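PfVFT1 (Plasmodium falciparum, PDB 5JKQ) probably binds a small solute in the cleft between its two lobes, as other Venus flytrap and solute-binding proteins do. Local coordinates at residues K12-A22 against I59-S70. The protein carries 3 engineered substitutions. Numbering follows the deposited sequence.
Sequences KAKRLIDIYHA and INVKDDIDDVLS. Engineered in segment 12-22: A13 (natural residue Ser).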
ATOM      1  N   LYS A  12      22.386  -1.270  -3.938  1.00 20.58           N
ATOM      2  CA  LYS A  12      22.399  -2.634  -4.455  1.00 16.95           C
ATOM      3  C   LYS A  12      21.002  -3.108  -4.860  1.00 17.58           C
ATOM      4  O   LYS A  12      20.850  -4.191  -5.424  1.00 20.66           O
ATOM      5  CB  LYS A  12      22.991  -3.589  -3.416  1.00 18.15           C
ATOM      6  CG  LYS A  12      24.457  -3.323  -3.077  1.00 18.74           C
ATOM      7  CD  LYS A  12      25.126  -4.570  -2.511  1.00 25.82           C
ATOM      8  CE  LYS A  12      26.583  -4.321  -2.150  1.00 34.38           C
ATOM      9  NZ  LYS A  12      26.729  -3.383  -1.003  1.00 38.91           N
ATOM     10  N   ALA A  13      19.991  -2.293  -4.572  1.00 14.93           N
ATOM     11  CA  ALA A  13      18.607  -2.629  -4.892  1.00 20.91           C
ATOM     12  C   ALA A  13      18.057  -1.764  -6.025  1.00 24.22           C
ATOM     13  O   ALA A  13      16.875  -1.850  -6.355  1.00 17.84           O
ATOM     14  CB  ALA A  13      17.736  -2.478  -3.653  1.00 17.80           C
ATOM     15  N   LYS A  14      18.910  -0.936  -6.624  1.00 19.81           N
ATOM     16  CA  LYS A  14      18.450   0.017  -7.630  1.00 17.47           C
ATOM     17  C   LYS A  14      17.845  -0.684  -8.842  1.00 17.59           C
ATOM     18  O   LYS A  14      16.730  -0.370  -9.256  1.00 14.95           O
ATOM     19  CB  LYS A  14      19.594   0.923  -8.083  1.00 20.61           C
ATOM     20  CG  LYS A  14      19.117   2.165  -8.829  1.00 24.77           C
ATOM     21  CD  LYS A  14      19.975   2.446 -10.045  1.00 24.75           C
ATOM     22  CE  LYS A  14      19.520   3.682 -10.798  1.00 26.69           C
ATOM     23  NZ  LYS A  14      18.141   3.542 -11.347  1.00 23.01           N
ATOM     24  N   ARG A  15      18.585  -1.630  -9.410  1.00 13.50           N
ATOM     25  CA  ARG A  15      18.116  -2.351 -10.586  1.00 21.48           C
ATOM     26  C   ARG A  15      16.917  -3.235 -10.242  1.00 14.29           C
ATOM     27  O   ARG A  15      16.031  -3.438 -11.072  1.00 16.80           O
ATOM     28  CB  ARG A  15      19.247  -3.190 -11.180  1.00 19.65           C
ATOM     29  CG  ARG A  15      18.938  -3.766 -12.551  1.00 20.13           C
ATOM     30  CD  ARG A  15      20.214  -4.190 -13.257  1.00 22.31           C
ATOM     31  NE  ARG A  15      20.953  -5.205 -12.501  1.00 19.36           N
ATOM     32  CZ  ARG A  15      21.236  -6.432 -12.936  1.00 18.64           C
ATOM     33  NH1 ARG A  15      20.857  -6.841 -14.143  1.00 20.14           N
ATOM     34  NH2 ARG A  15      21.915  -7.260 -12.153  1.00 20.51           N
ATOM     35  N   LEU A  16      16.895  -3.752  -9.018  1.00 12.79           N
ATOM     36  CA  LEU A  16      15.761  -4.537  -8.539  1.00 15.30           C
ATOM     37  C   LEU A  16      14.498  -3.677  -8.503  1.00 14.71           C
ATOM     38  O   LEU A  16      13.422  -4.126  -8.891  1.00 16.98           O
ATOM     39  CB  LEU A  16      16.058  -5.115  -7.151  1.00 16.42           C
ATOM     40  CG  LEU A  16      14.886  -5.703  -6.357  1.00 20.74           C
ATOM     41  CD1 LEU A  16      14.241  -6.869  -7.099  1.00 18.52           C
ATOM     42  CD2 LEU A  16      15.350  -6.133  -4.970  1.00 17.04           C
ATOM     43  N   ILE A  17      14.640  -2.437  -8.044  1.00 15.09           N
ATOM     44  CA  ILE A  17      13.515  -1.511  -7.970  1.00 15.56           C
ATOM     45  C   ILE A  17      13.041  -1.119  -9.367  1.00 15.79           C
ATOM     46  O   ILE A  17      11.841  -0.994  -9.610  1.00 20.95           O
ATOM     47  CB  ILE A  17      13.892  -0.240  -7.171  1.00 17.13           C
ATOM     48  CG1 ILE A  17      14.126  -0.596  -5.705  1.00 14.23           C
ATOM     49  CG2 ILE A  17      12.793   0.824  -7.251  1.00 17.73           C
ATOM     50  CD1 ILE A  17      14.951   0.418  -4.955  1.00 19.10           C
ATOM     51  N   ASP A  18      13.985  -0.931 -10.283  1.00 12.54           N
ATOM     52  CA  ASP A  18      13.656  -0.479 -11.630  1.00 15.97           C
ATOM     53  C   ASP A  18      12.930  -1.554 -12.435  1.00 14.21           C
ATOM     54  O   ASP A  18      11.918  -1.273 -13.076  1.00 19.12           O
ATOM     55  CB  ASP A  18      14.922  -0.042 -12.370  1.00 16.77           C
ATOM     56  CG  ASP A  18      15.580   1.168 -11.733  1.00 17.49           C
ATOM     57  OD1 ASP A  18      14.869   1.965 -11.084  1.00 19.72           O
ATOM     58  OD2 ASP A  18      16.809   1.325 -11.885  1.00 22.42           O
ATOM     59  N   ILE A  19      13.445  -2.779 -12.412  1.00 13.63           N
ATOM     60  CA  ILE A  19      12.803  -3.863 -13.143  1.00 17.96           C
ATOM     61  C   ILE A  19      11.454  -4.175 -12.502  1.00 15.21           C
ATOM     62  O   ILE A  19      10.511  -4.585 -13.177  1.00 18.15           O
ATOM     63  CB  ILE A  19      13.690  -5.128 -13.187  1.00 13.98           C
ATOM     64  CG1 ILE A  19      13.206  -6.073 -14.289  1.00 15.60           C
ATOM     65  CG2 ILE A  19      13.735  -5.830 -11.823  1.00 18.46           C
ATOM     66  CD1 ILE A  19      14.262  -7.053 -14.755  1.00 18.47           C
ATOM     67  N   TYR A  20      11.368  -3.955 -11.195  1.00 13.77           N
ATOM     68  CA  TYR A  20      10.116  -4.087 -10.464  1.00 13.96           C
ATOM     69  C   TYR A  20       9.098  -3.064 -10.967  1.00 17.15           C
ATOM     70  O   TYR A  20       7.956  -3.412 -11.267  1.00 16.91           O
ATOM     71  CB  TYR A  20      10.375  -3.925  -8.964  1.00 17.88           C
ATOM     72  CG  TYR A  20       9.174  -3.559  -8.121  1.00 19.73           C
ATOM     73  CD1 TYR A  20       8.329  -4.538  -7.611  1.00 20.77           C
ATOM     74  CD2 TYR A  20       8.908  -2.234  -7.805  1.00 16.93           C
ATOM     75  CE1 TYR A  20       7.241  -4.200  -6.828  1.00 19.55           C
ATOM     76  CE2 TYR A  20       7.826  -1.888  -7.025  1.00 19.41           C
ATOM     77  CZ  TYR A  20       6.997  -2.870  -6.537  1.00 19.13           C
ATOM     78  OH  TYR A  20       5.923  -2.510  -5.760  1.00 18.92           O
ATOM     79  N   HIS A  21       9.522  -1.809 -11.079  1.00 17.57           N
ATOM     80  CA  HIS A  21       8.654  -0.750 -11.590  1.00 18.53           C
ATOM     81  C   HIS A  21       8.302  -0.985 -13.052  1.00 20.85           C
ATOM     82  O   HIS A  21       7.193  -0.677 -13.494  1.00 10.74           O
ATOM     83  CB  HIS A  21       9.320   0.617 -11.438  1.00 14.68           C
ATOM     84  CG  HIS A  21       9.340   1.128 -10.034  1.00 15.13           C
ATOM     85  ND1 HIS A  21      10.221   2.099  -9.609  1.00 14.10           N
ATOM     86  CD2 HIS A  21       8.581   0.811  -8.958  1.00 21.91           C
ATOM     87  CE1 HIS A  21      10.007   2.354  -8.330  1.00 20.98           C
ATOM     88  NE2 HIS A  21       9.020   1.584  -7.911  1.00 17.59           N
ATOM     89  N   ALA A  22       9.258  -1.524 -13.800  1.00 14.59           N
ATOM     90  CA  ALA A  22       9.054  -1.793 -15.215  1.00 17.74           C
ATOM     91  C   ALA A  22       8.014  -2.890 -15.414  1.00 15.69           C
ATOM     92  O   ALA A  22       7.225  -2.847 -16.360  1.00 13.70           O
ATOM     93  CB  ALA A  22      10.361  -2.179 -15.867  1.00 11.81           C
ATOM     94  N   ILE A  59      15.527  -2.752 -19.660  1.00 23.07           N
ATOM     95  CA  ILE A  59      16.284  -3.041 -18.444  1.00 19.28           C
ATOM     96  C   ILE A  59      17.304  -4.157 -18.650  1.00 21.62           C
ATOM     97  O   ILE A  59      16.999  -5.208 -19.215  1.00 24.10           O
ATOM     98  CB  ILE A  59      15.349  -3.426 -17.269  1.00 23.12           C
ATOM     99  CG1 ILE A  59      14.293  -2.342 -17.033  1.00 22.13           C
ATOM    100  CG2 ILE A  59      16.148  -3.653 -15.984  1.00 22.44           C
ATOM    101  CD1 ILE A  59      14.854  -0.962 -16.739  1.00 22.79           C
ATOM    102  N   ASN A  60      18.517  -3.903 -18.172  1.00 19.43           N
ATOM    103  CA  ASN A  60      19.598  -4.878 -18.199  1.00 21.12           C
ATOM    104  C   ASN A  60      19.280  -6.066 -17.303  1.00 18.22           C
ATOM    105  O   ASN A  60      19.026  -5.899 -16.111  1.00 19.78           O
ATOM    106  CB  ASN A  60      20.905  -4.211 -17.761  1.00 20.78           C
ATOM    107  CG  ASN A  60      22.068  -5.179 -17.691  1.00 20.43           C
ATOM    108  OD1 ASN A  60      22.100  -6.187 -18.397  1.00 27.45           O
ATOM    109  ND2 ASN A  60      23.036  -4.873 -16.836  1.00 19.12           N
ATOM    110  N   VAL A  61      19.286  -7.261 -17.884  1.00 17.65           N
ATOM    111  CA  VAL A  61      18.989  -8.484 -17.142  1.00 24.51           C
ATOM    112  C   VAL A  61      20.228  -9.367 -17.050  1.00 26.22           C
ATOM    113  O   VAL A  61      20.133 -10.578 -16.855  1.00 24.18           O
ATOM    114  CB  VAL A  61      17.839  -9.277 -17.793  1.00 24.35           C
ATOM    115  CG1 VAL A  61      16.560  -8.476 -17.743  1.00 20.06           C
ATOM    116  CG2 VAL A  61      18.176  -9.653 -19.234  1.00 21.48           C
ATOM    117  N   LYS A  62      21.390  -8.740 -17.190  1.00 22.63           N
ATOM    118  CA  LYS A  62      22.663  -9.437 -17.115  1.00 25.03           C
ATOM    119  C   LYS A  62      23.090  -9.561 -15.651  1.00 28.43           C
ATOM    120  O   LYS A  62      22.767  -8.699 -14.833  1.00 27.64           O
ATOM    121  CB  LYS A  62      23.706  -8.685 -17.946  1.00 28.91           C
ATOM    122  CG  LYS A  62      25.006  -9.424 -18.188  1.00 36.26           C
ATOM    123  CD  LYS A  62      25.723  -8.844 -19.402  1.00 39.50           C
ATOM    124  CE  LYS A  62      27.213  -9.146 -19.389  1.00 38.89           C
ATOM    125  NZ  LYS A  62      27.499 -10.593 -19.183  1.00 38.26           N
ATOM    126  N   ASP A  63      23.798 -10.638 -15.320  1.00 22.71           N
ATOM    127  CA  ASP A  63      24.235 -10.877 -13.946  1.00 28.06           C
ATOM    128  C   ASP A  63      25.667 -10.388 -13.721  1.00 28.24           C
ATOM    129  O   ASP A  63      26.382 -10.903 -12.860  1.00 27.73           O
ATOM    130  CB  ASP A  63      24.121 -12.366 -13.597  1.00 25.51           C
ATOM    131  CG  ASP A  63      25.096 -13.235 -14.376  1.00 24.72           C
ATOM    132  OD1 ASP A  63      25.634 -12.778 -15.407  1.00 28.04           O
ATOM    133  OD2 ASP A  63      25.319 -14.388 -13.955  1.00 34.47           O
ATOM    134  N   ASP A  64      26.072  -9.390 -14.500  1.00 27.94           N
ATOM    135  CA  ASP A  64      27.402  -8.799 -14.384  1.00 32.45           C
ATOM    136  C   ASP A  64      27.460  -7.784 -13.241  1.00 36.74           C
ATOM    137  O   ASP A  64      28.514  -7.577 -12.637  1.00 29.85           O
ATOM    138  CB  ASP A  64      27.810  -8.132 -15.706  1.00 20.95           C
ATOM    139  CG  ASP A  64      26.797  -7.105 -16.186  1.00 41.08           C
ATOM    140  OD1 ASP A  64      25.639  -7.140 -15.719  1.00 39.18           O
ATOM    141  OD2 ASP A  64      27.156  -6.266 -17.042  1.00 46.88           O
ATOM    142  N   ILE A  65      26.324  -7.162 -12.943  1.00 30.10           N
ATOM    143  CA  ILE A  65      26.259  -6.152 -11.893  1.00 18.30           C
ATOM    144  C   ILE A  65      26.379  -6.805 -10.519  1.00 27.00           C
ATOM    145  O   ILE A  65      25.773  -7.847 -10.267  1.00 31.12           O
ATOM    146  CB  ILE A  65      24.941  -5.344 -11.955  1.00 24.46           C
ATOM    147  CG1 ILE A  65      24.607  -4.936 -13.397  1.00 28.83           C
ATOM    148  CG2 ILE A  65      25.019  -4.115 -11.059  1.00 27.01           C
ATOM    149  CD1 ILE A  65      25.714  -4.178 -14.114  1.00 28.10           C
ATOM    150  N   ASP A  66      27.166  -6.199  -9.635  1.00 23.83           N
ATOM    151  CA  ASP A  66      27.272  -6.672  -8.258  1.00 21.08           C
ATOM    152  C   ASP A  66      26.148  -6.059  -7.427  1.00 21.73           C
ATOM    153  O   ASP A  66      26.374  -5.143  -6.636  1.00 19.10           O
ATOM    154  CB  ASP A  66      28.639  -6.322  -7.661  1.00 25.13           C
ATOM    155  CG  ASP A  66      28.886  -6.997  -6.316  1.00 31.12           C
ATOM    156  OD1 ASP A  66      27.944  -7.603  -5.760  1.00 27.01           O
ATOM    157  OD2 ASP A  66      30.027  -6.919  -5.810  1.00 24.42           O
ATOM    158  N   ASP A  67      24.934  -6.569  -7.617  1.00 23.80           N
ATOM    159  CA  ASP A  67      23.762  -6.043  -6.923  1.00 19.60           C
ATOM    160  C   ASP A  67      22.833  -7.170  -6.477  1.00 15.96           C
ATOM    161  O   ASP A  67      23.134  -8.347  -6.669  1.00 22.87           O
ATOM    162  CB  ASP A  67      23.017  -5.048  -7.824  1.00 19.34           C
ATOM    163  CG  ASP A  67      22.426  -5.696  -9.066  1.00 20.37           C
ATOM    164  OD1 ASP A  67      22.795  -6.844  -9.389  1.00 20.41           O
ATOM    165  OD2 ASP A  67      21.594  -5.040  -9.730  1.00 15.96           O
ATOM    166  N   VAL A  68      21.709  -6.798  -5.874  1.00 25.84           N
ATOM    167  CA  VAL A  68      20.750  -7.769  -5.355  1.00 16.16           C
ATOM    168  C   VAL A  68      20.111  -8.584  -6.478  1.00 20.07           C
ATOM    169  O   VAL A  68      19.889  -9.783  -6.325  1.00 23.70           O
ATOM    170  CB  VAL A  68      19.646  -7.062  -4.529  1.00 28.33           C
ATOM    171  CG1 VAL A  68      18.473  -8.001  -4.228  1.00 23.79           C
ATOM    172  CG2 VAL A  68      20.232  -6.517  -3.236  1.00 22.65           C
ATOM    173  N   LEU A  69      19.817  -7.939  -7.604  1.00 19.64           N
ATOM    174  CA  LEU A  69      19.126  -8.623  -8.689  1.00 17.82           C
ATOM    175  C   LEU A  69      19.975  -9.765  -9.237  1.00 19.68           C
ATOM    176  O   LEU A  69      19.448 -10.819  -9.587  1.00 23.38           O
ATOM    177  CB  LEU A  69      18.766  -7.652  -9.815  1.00 14.89           C
ATOM    178  CG  LEU A  69      17.826  -8.239 -10.876  1.00  9.88           C
ATOM    179  CD1 LEU A  69      16.444  -8.500 -10.295  1.00 16.52           C
ATOM    180  CD2 LEU A  69      17.729  -7.332 -12.088  1.00 25.38           C
ATOM    181  N   SER A  70      21.286  -9.560  -9.302  1.00 25.39           N
ATOM    182  CA  SER A  70      22.193 -10.598  -9.780  1.00 24.57           C
ATOM    183  C   SER A  70      22.160 -11.828  -8.875  1.00 23.92           C
ATOM    184  O   SER A  70      22.322 -12.954  -9.346  1.00 29.73           O
ATOM    185  CB  SER A  70      23.619 -10.058  -9.880  1.00 24.90           C
ATOM    186  OG  SER A  70      23.761  -9.219 -11.013  1.00 22.07           O
TER
HETATM  187  O   HOH W   1      19.468  -4.799  -7.847  1.00 16.38           O
HETATM  188  O   HOH W   2      21.255  -2.307  -8.866  1.00 20.22           O
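The backbones of K12 and D67 come within 4.4 Å CA to CA at the N-terminal ends of helices 14-29 and 68-75, and there V68 N donates to K12 O at 2.8 Å, nearly straight (168°) and in the carbonyl plane. From the first turn of its helix R15 reaches into the loop 59-67: CG lies anti to the backbone N, and a bend at chi3 (60°) turns the guanidinium among the loop carbonyls. R15 NE and NH2 grip D67 side-on, NE to OD2 at 2.8 Å and NH2 to OD1 at 2.9 Å, the two planes only 12° apart, a bidentate salt bridge. R15 NH1 donates to N60 O and K62 O, both at 2.8 Å; the first acceptor lies in the guanidinium plane, the second is tilted from it. L69 CD2 covers the centre of one guanidinium face and I65 CG1 lies over the opposite one, nearer the rim, so the group is held flat between aliphatic carbons. D67 is itself the N-cap of helix 68-75, D67 OD1 also accepting from S70 N at 3.1 Å. One water joins R15 N to D67 OD2; another, partly by weak bonds, links K12 O, L16 N, D67 OD2 and L69 N. Beside this polar centre L16 CD2 packs on V68 CG1 at 3.7 Å, while I19 meets I59, V61 and L69, and helix 102-118 adds W111 and I118 to the same apolar layer. With its charge balanced by D67 and its NH1 bonded to two loop carbonyls, R15 crosslinks N60, K62 and D67, and D67 in turn caps helix 68-75, consistent with restraint of the irregular loop 59-67 against the N-terminal helix of one lobe.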